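Local coordinates for beta-1,4-galactanase (Thielavia heterothallica, PDB 1HJS), which hydrolyses beta-1,4-galactosidic linkages in type I arabinogalactans, as a family 53 glycoside hydrolase of clan GH-A, at residues 247-253 / 310-314; 295-301 / 313-318; 214-218 / 306-310. One frame throughout, in Å; residues are numbered along the deposited sequence.

Contact 1: residues 247-253 / 310-314; sequences NWPISCP and CADNT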
# COMPACT_ATOMS: atom_id res chain seq x y z
N ASN A 247 -9.72 -4.29 -1.99
CA ASN A 247 -10.68 -3.98 -3.05
C ASN A 247 -11.95 -4.79 -2.80
O ASN A 247 -11.92 -5.81 -2.11
CB ASN A 247 -10.17 -4.47 -4.42
CG ASN A 247 -9.29 -3.47 -5.15
OD1 ASN A 247 -8.74 -3.80 -6.20
ND2 ASN A 247 -9.16 -2.25 -4.63
N TRP A 248 -13.06 -4.31 -3.36
CA TRP A 248 -14.33 -5.03 -3.34
C TRP A 248 -14.98 -4.64 -4.66
O TRP A 248 -15.07 -3.46 -4.99
CB TRP A 248 -15.25 -4.66 -2.17
CG TRP A 248 -16.47 -5.53 -2.22
CD1 TRP A 248 -17.69 -5.21 -2.76
CD2 TRP A 248 -16.56 -6.91 -1.82
NE1 TRP A 248 -18.53 -6.31 -2.72
CE2 TRP A 248 -17.86 -7.36 -2.15
CE3 TRP A 248 -15.67 -7.80 -1.21
CZ2 TRP A 248 -18.29 -8.67 -1.90
CZ3 TRP A 248 -16.09 -9.11 -0.96
CH2 TRP A 248 -17.39 -9.53 -1.30
N PRO A 249 -15.45 -5.63 -5.42
CA PRO A 249 -16.07 -5.33 -6.71
C PRO A 249 -17.50 -4.81 -6.76
O PRO A 249 -18.34 -5.17 -5.93
CB PRO A 249 -15.91 -6.64 -7.47
CG PRO A 249 -16.07 -7.66 -6.42
CD PRO A 249 -15.33 -7.09 -5.22
N ILE A 250 -17.75 -3.95 -7.74
CA ILE A 250 -19.09 -3.45 -7.98
C ILE A 250 -19.60 -4.33 -9.12
O ILE A 250 -20.77 -4.28 -9.50
CB ILE A 250 -19.11 -1.95 -8.40
CG1 ILE A 250 -18.21 -1.70 -9.59
CG2 ILE A 250 -18.71 -1.08 -7.22
CD1 ILE A 250 -18.24 -0.26 -10.08
N SER A 251 -18.70 -5.14 -9.65
CA SER A 251 -19.03 -6.07 -10.73
C SER A 251 -17.98 -7.18 -10.82
O SER A 251 -16.79 -6.91 -10.94
CB SER A 251 -19.12 -5.33 -12.07
OG SER A 251 -19.47 -6.23 -13.11
N CYS A 252 -18.43 -8.43 -10.75
CA CYS A 252 -17.53 -9.57 -10.84
C CYS A 252 -18.25 -10.77 -11.45
O CYS A 252 -18.48 -11.78 -10.78
CB CYS A 252 -17.00 -9.99 -9.46
SG CYS A 252 -15.56 -11.09 -9.67
N PRO A 253 -18.60 -10.68 -12.73
CA PRO A 253 -19.30 -11.78 -13.40
C PRO A 253 -18.44 -13.01 -13.71
O PRO A 253 -18.98 -14.08 -13.97
CB PRO A 253 -19.82 -11.12 -14.67
CG PRO A 253 -18.70 -10.16 -15.01
CD PRO A 253 -18.38 -9.55 -13.66
N CYS A 310 -12.02 -9.94 -11.35
CA CYS A 310 -13.30 -9.25 -11.26
C CYS A 310 -13.32 -8.03 -12.18
O CYS A 310 -12.39 -7.23 -12.17
CB CYS A 310 -13.56 -8.81 -9.83
SG CYS A 310 -14.06 -10.13 -8.68
N ALA A 311 -14.39 -7.89 -12.96
CA ALA A 311 -14.51 -6.80 -13.92
C ALA A 311 -14.34 -5.37 -13.42
O ALA A 311 -13.69 -4.56 -14.08
CB ALA A 311 -15.85 -6.92 -14.66
N ASP A 312 -14.91 -5.04 -12.27
CA ASP A 312 -14.79 -3.66 -11.78
C ASP A 312 -14.67 -3.56 -10.27
O ASP A 312 -15.57 -3.96 -9.53
CB ASP A 312 -16.01 -2.85 -12.24
CG ASP A 312 -15.77 -1.35 -12.18
OD1 ASP A 312 -14.92 -0.90 -11.39
OD2 ASP A 312 -16.46 -0.62 -12.93
N ASN A 313 -13.55 -3.00 -9.81
CA ASN A 313 -13.29 -2.81 -8.39
C ASN A 313 -13.14 -1.33 -8.05
O ASN A 313 -12.80 -0.99 -6.92
CB ASN A 313 -12.00 -3.52 -7.97
CG ASN A 313 -12.15 -5.02 -7.95
OD1 ASN A 313 -13.08 -5.55 -7.35
ND2 ASN A 313 -11.22 -5.71 -8.60
N THR A 314 -13.38 -0.46 -9.02
CA THR A 314 -13.25 0.97 -8.78
C THR A 314 -14.41 1.53 -7.97
O THR A 314 -15.42 0.85 -7.75
CB THR A 314 -13.14 1.75 -10.11
OG1 THR A 314 -14.36 1.62 -10.86
CG2 THR A 314 -11.98 1.22 -10.94

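Contact 2: residues 295-301 / 313-318; sequences YWEPAWI and NTMFSQ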
# COMPACT_ATOMS: atom_id res chain seq x y z
N TYR A 295 -7.73 1.70 0.51
CA TYR A 295 -8.37 1.05 -0.63
C TYR A 295 -7.42 1.23 -1.81
O TYR A 295 -6.87 2.32 -1.99
CB TYR A 295 -9.71 1.73 -0.96
CG TYR A 295 -10.57 0.90 -1.88
CD1 TYR A 295 -11.46 -0.04 -1.37
CD2 TYR A 295 -10.46 1.03 -3.26
CE1 TYR A 295 -12.22 -0.85 -2.22
CE2 TYR A 295 -11.22 0.22 -4.13
CZ TYR A 295 -12.09 -0.71 -3.59
OH TYR A 295 -12.82 -1.52 -4.42
N TRP A 296 -7.21 0.20 -2.61
CA TRP A 296 -6.27 0.33 -3.72
C TRP A 296 -6.84 0.81 -5.05
O TRP A 296 -7.71 0.16 -5.65
CB TRP A 296 -5.54 -1.00 -3.96
CG TRP A 296 -4.31 -0.83 -4.82
CD1 TRP A 296 -3.17 -0.15 -4.49
CD2 TRP A 296 -4.11 -1.32 -6.15
NE1 TRP A 296 -2.27 -0.19 -5.53
CE2 TRP A 296 -2.83 -0.90 -6.56
CE3 TRP A 296 -4.89 -2.08 -7.03
CZ2 TRP A 296 -2.31 -1.21 -7.83
CZ3 TRP A 296 -4.38 -2.38 -8.29
CH2 TRP A 296 -3.10 -1.95 -8.68
N GLU A 297 -6.35 1.97 -5.50
CA GLU A 297 -6.72 2.55 -6.79
C GLU A 297 -8.22 2.65 -7.11
O GLU A 297 -8.68 2.16 -8.14
CB GLU A 297 -6.00 1.78 -7.90
CG GLU A 297 -4.49 2.00 -7.90
CD GLU A 297 -4.10 3.34 -8.51
OE1 GLU A 297 -5.00 4.16 -8.80
OE2 GLU A 297 -2.89 3.58 -8.70
N PRO A 298 -8.98 3.33 -6.25
CA PRO A 298 -10.43 3.47 -6.47
C PRO A 298 -10.82 4.26 -7.72
O PRO A 298 -11.92 4.08 -8.25
CB PRO A 298 -10.90 4.17 -5.20
CG PRO A 298 -9.74 5.06 -4.88
CD PRO A 298 -8.55 4.15 -5.10
N ALA A 299 -9.92 5.10 -8.21
CA ALA A 299 -10.21 5.94 -9.37
C ALA A 299 -9.54 5.55 -10.69
O ALA A 299 -9.58 6.33 -11.65
CB ALA A 299 -9.88 7.40 -9.04
N TRP A 300 -8.95 4.37 -10.75
CA TRP A 300 -8.27 3.92 -11.96
C TRP A 300 -9.29 3.28 -12.91
O TRP A 300 -9.26 2.06 -13.15
CB TRP A 300 -7.18 2.91 -11.60
CG TRP A 300 -6.12 2.76 -12.64
CD1 TRP A 300 -6.13 3.26 -13.92
CD2 TRP A 300 -4.89 2.03 -12.51
NE1 TRP A 300 -4.99 2.89 -14.58
CE2 TRP A 300 -4.21 2.13 -13.74
CE3 TRP A 300 -4.30 1.29 -11.47
CZ2 TRP A 300 -2.97 1.53 -13.96
CZ3 TRP A 300 -3.07 0.69 -11.69
CH2 TRP A 300 -2.41 0.81 -12.93
N ILE A 301 -10.18 4.10 -13.44
CA ILE A 301 -11.24 3.61 -14.31
C ILE A 301 -10.82 2.96 -15.63
O ILE A 301 -11.59 2.20 -16.21
CB ILE A 301 -12.27 4.73 -14.59
CG1 ILE A 301 -11.62 5.89 -15.34
CG2 ILE A 301 -12.86 5.22 -13.27
CD1 ILE A 301 -12.59 7.02 -15.67
N ASN A 313 -13.55 -3.00 -9.81
CA ASN A 313 -13.29 -2.81 -8.39
C ASN A 313 -13.14 -1.33 -8.05
O ASN A 313 -12.80 -0.99 -6.92
CB ASN A 313 -12.00 -3.52 -7.97
CG ASN A 313 -12.15 -5.02 -7.95
OD1 ASN A 313 -13.08 -5.55 -7.35
ND2 ASN A 313 -11.22 -5.71 -8.60
N THR A 314 -13.38 -0.46 -9.02
CA THR A 314 -13.25 0.97 -8.78
C THR A 314 -14.41 1.53 -7.97
O THR A 314 -15.42 0.85 -7.75
CB THR A 314 -13.14 1.75 -10.11
OG1 THR A 314 -14.36 1.62 -10.86
CG2 THR A 314 -11.98 1.22 -10.94
N MET A 315 -14.26 2.77 -7.51
CA MET A 315 -15.28 3.45 -6.74
C MET A 315 -15.73 4.72 -7.46
O MET A 315 -16.25 5.65 -6.85
CB MET A 315 -14.74 3.79 -5.34
CG MET A 315 -14.33 2.56 -4.54
SD MET A 315 -13.73 2.96 -2.88
CE MET A 315 -15.28 3.13 -1.99
N PHE A 316 -15.49 4.74 -8.77
CA PHE A 316 -15.86 5.86 -9.63
C PHE A 316 -16.53 5.31 -10.89
O PHE A 316 -16.21 4.21 -11.33
CB PHE A 316 -14.62 6.67 -10.04
CG PHE A 316 -14.10 7.58 -8.97
CD1 PHE A 316 -13.46 7.06 -7.84
CD2 PHE A 316 -14.26 8.96 -9.08
CE1 PHE A 316 -12.99 7.90 -6.84
CE2 PHE A 316 -13.78 9.81 -8.08
CZ PHE A 316 -13.15 9.28 -6.96
N SER A 317 -17.44 6.09 -11.48
CA SER A 317 -18.11 5.65 -12.70
C SER A 317 -17.10 5.71 -13.84
O SER A 317 -16.02 6.28 -13.69
CB SER A 317 -19.29 6.58 -13.03
OG SER A 317 -18.82 7.83 -13.47
N GLN A 318 -17.46 5.14 -14.98
CA GLN A 318 -16.55 5.16 -16.12
C GLN A 318 -16.38 6.56 -16.70
O GLN A 318 -15.51 6.78 -17.54
CB GLN A 318 -17.03 4.18 -17.20
CG GLN A 318 -16.77 2.73 -16.83
CD GLN A 318 -15.28 2.43 -16.64
OE1 GLN A 318 -14.50 2.49 -17.59
NE2 GLN A 318 -14.89 2.11 -15.41

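Contact 3: residues 214-218 / 306-310; sequences YPFYS and LGSSC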
# COMPACT_ATOMS: atom_id res chain seq x y z
N TYR A 214 -7.19 -8.99 -0.08
CA TYR A 214 -8.10 -9.02 -1.21
C TYR A 214 -9.01 -10.24 -1.09
O TYR A 214 -8.58 -11.30 -0.62
CB TYR A 214 -7.31 -9.08 -2.52
CG TYR A 214 -6.60 -7.80 -2.88
CD1 TYR A 214 -7.31 -6.69 -3.35
CD2 TYR A 214 -5.22 -7.68 -2.75
CE1 TYR A 214 -6.66 -5.51 -3.71
CE2 TYR A 214 -4.56 -6.50 -3.10
CZ TYR A 214 -5.29 -5.42 -3.58
OH TYR A 214 -4.65 -4.26 -3.95
N PRO A 215 -10.27 -10.12 -1.52
CA PRO A 215 -11.21 -11.24 -1.42
C PRO A 215 -11.29 -12.15 -2.64
O PRO A 215 -11.92 -13.20 -2.58
CB PRO A 215 -12.53 -10.54 -1.17
CG PRO A 215 -12.42 -9.35 -2.12
CD PRO A 215 -10.99 -8.87 -1.88
N PHE A 216 -10.64 -11.77 -3.73
CA PHE A 216 -10.74 -12.55 -4.96
C PHE A 216 -9.52 -13.30 -5.49
O PHE A 216 -9.43 -13.57 -6.69
CB PHE A 216 -11.28 -11.64 -6.08
CG PHE A 216 -10.74 -10.25 -6.04
CD1 PHE A 216 -9.37 -10.01 -6.13
CD2 PHE A 216 -11.59 -9.16 -5.93
CE1 PHE A 216 -8.85 -8.71 -6.09
CE2 PHE A 216 -11.08 -7.85 -5.89
CZ PHE A 216 -9.71 -7.63 -5.98
N TYR A 217 -8.59 -13.66 -4.61
CA TYR A 217 -7.41 -14.40 -5.02
C TYR A 217 -7.31 -15.73 -4.28
O TYR A 217 -6.35 -16.49 -4.46
CB TYR A 217 -6.14 -13.59 -4.77
CG TYR A 217 -6.00 -12.38 -5.65
CD1 TYR A 217 -6.07 -12.49 -7.04
CD2 TYR A 217 -5.80 -11.11 -5.10
CE1 TYR A 217 -5.94 -11.38 -7.86
CE2 TYR A 217 -5.68 -9.98 -5.92
CZ TYR A 217 -5.75 -10.13 -7.30
OH TYR A 217 -5.62 -9.02 -8.10
N SER A 218 -8.32 -16.01 -3.46
CA SER A 218 -8.36 -17.23 -2.66
C SER A 218 -9.52 -17.17 -1.68
O SER A 218 -9.73 -16.15 -1.03
CB SER A 218 -7.06 -17.42 -1.88
OG SER A 218 -7.20 -18.43 -0.89
N LEU A 306 -8.56 -3.70 -11.94
CA LEU A 306 -7.40 -3.51 -11.08
C LEU A 306 -6.54 -4.76 -10.95
O LEU A 306 -6.16 -5.15 -9.85
CB LEU A 306 -7.86 -3.04 -9.69
CG LEU A 306 -8.57 -1.68 -9.68
CD1 LEU A 306 -9.01 -1.32 -8.26
CD2 LEU A 306 -7.62 -0.61 -10.22
N GLY A 307 -6.23 -5.38 -12.09
CA GLY A 307 -5.40 -6.57 -12.10
C GLY A 307 -6.02 -7.85 -11.57
O GLY A 307 -5.33 -8.86 -11.49
N SER A 308 -7.30 -7.82 -11.21
CA SER A 308 -7.98 -9.00 -10.69
C SER A 308 -8.89 -9.62 -11.74
O SER A 308 -9.07 -9.05 -12.82
CB SER A 308 -8.83 -8.64 -9.48
OG SER A 308 -10.02 -8.00 -9.88
N SER A 309 -9.48 -10.76 -11.42
CA SER A 309 -10.39 -11.45 -12.34
C SER A 309 -11.77 -10.79 -12.34
O SER A 309 -12.59 -11.04 -13.23
CB SER A 309 -10.51 -12.93 -11.94
OG SER A 309 -11.10 -13.07 -10.66
N CYS A 310 -12.02 -9.94 -11.35
CA CYS A 310 -13.30 -9.25 -11.26
C CYS A 310 -13.32 -8.03 -12.18
O CYS A 310 -12.39 -7.23 -12.17
CB CYS A 310 -13.56 -8.81 -9.83
SG CYS A 310 -14.06 -10.13 -8.68
O HOH W 1 -8.94 -12.60 -9.21

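Contact 1: residues 247-253 / 310-314
Asn313 drives the bump of its amide oxygen into the hollow beside Pro249: the OD1 of Asn313 lies 3.0 Å from CB of Pro249, the two side chains running alongside each other and pointing the same way. The amide reaches there with CG anti to its own carbonyl carbon (chi1 -72°), while its ND2 is held by the carbonyl of Asn305. On the flank of the same residue, CB of Asn313 rests 3.7 Å from OD1 of Asn247, whose ND2 is taken by the carbonyl of Trp296. Pro249 in turn has CG 3.9 Å from SG of Cys310. That sulfur continues into the 2.0 Å disulfide with SG of Cys252, and beyond it CD of Pro253 meets CB of Ala311. Ile250 lies against Asp312, its CD1 methyl ending 3.4 Å from OD2 of the carboxylate. OD1 of Asp312 accepts from N of Thr314, an Asx turn, and also from OG1 of Thr314, on its syn lone pair. Between these bumps the backbones are tied by N of Ile250 to O of Asp312 (2.8 Å) and N of Asp312 to O of Ser251 (3.0 Å); O of Asp312 also takes a weak bond from N of Ser251. This single antiparallel bridge with its classic beta bulges, locked by a disulfide, joins the loops that follow strands 240-245 and 290-296 of the TIM barrel.

Contact 2: residues 295-301 / 313-318
The backbones of Pro298 and Thr314 approach to 4.4 Å between their CA atoms, where a type I turn from Glu297 to Trp300 presents the carbonyl of Pro298 to N of Met315; this hydrogen bond is 2.8 Å long, nearly straight at 174°, and uses a lone pair in the carbonyl plane. Beside it, OH of Tyr295 donates to O of Asn313 over 2.6 Å, the carbonyl oxygen lying at the ring edge, and the same hydroxyl accepts from N of Trp248. Met315 lies across the face of that ring: SD sits 3.7 Å from the ring centroid, nearly on the normal, a Met-aromatic contact, and CG adds a CH-pi contact toward the CE2 side. With CG anti to the carbonyl carbon (chi1 -61°), an extended chi2 (-179°) carries SD over the ring, and the turn at chi3 only directs the terminal methyl; CG of Met315 is also 3.8 Å from CB of Pro298. All this happens where strand 290-296, the eighth of the TIM barrel, gives way to its loop, and the later part of that loop folds back over the strand end; helix 270-285 packs on Tyr295 and Met315 through Gln273 and Ile277. Farther along, the Phe316 ring takes CB of Ala299 over one face, 4.0 Å from its centroid, while O of Pro298 stands at the ring edge near CD1; Tyr22 meets the same ring edge-to-face. CG2 of Thr314 reaches 3.6 Å from O of Trp300. Ile301 spreads two branches over the chain beyond: CG2 touches O of Ser317 and, at 4.0 Å, CB of Phe316, while CD1 lies against O of Gln318.

Contact 3: residues 214-218 / 306-310
Phe216 meets the 306-310 loop along most of its length. Its CB lies 4.1 Å from SG of Cys310, and CD2, one step into the ring, comes to 3.8 Å from the same sulfur, which stands oblique to the ring, on the same side as Ser308. Along the other edge CD1 and CE1 meet CB of Ser308, CE1 closest at 3.4 Å; CE2 lies near OG of Ser308, and CZ at the tip faces both CB and OG. The methylene thus makes a CH-pi contact over one ring face, while CD of Pro215 covers the opposite face. OG of Ser308, set between its own N and carbonyl carbon (chi1 77°), accepts from N of Cys310 in an ST turn and is hydrogen-bonded to the carbonyl of Asn305. With an alanine at Phe216, Ser308 CB and the Cys310 sulfur would probably lose their aromatic partner, and a gap would open between the loops. OH of Tyr217, whose side chain is about 7 Å from those of Glu135 and Glu245, the probable proton donor and nucleophile, approaches O of Gly307, at best a weak bond. The chemistry is mainly apolar ring packing, and a water donating to O of Phe216 (2.7 Å) and accepting from N of Ser309 supplies the polar link between the backbones.

How the contacts relate
All three contacts tie down the long loop after strand 290-296, each to a different part of the barrel. Contact 2 is the most buried: it joins the end of strand 290-296 and the first turn of the loop to a later part of the same loop, packing a thioether and aromatic rings between them. Contacts 1 and 3 are partly buried and reach the loops after strands 240-245 and 208-212; contact 1 does so with a disulfide and a backbone bridge, contact 3 with ring packing and a water. Contacts 1 and 2 share Asn313 and Thr314. Cys310 belongs to contacts 1 and 3, and Asn313 also touches Phe216.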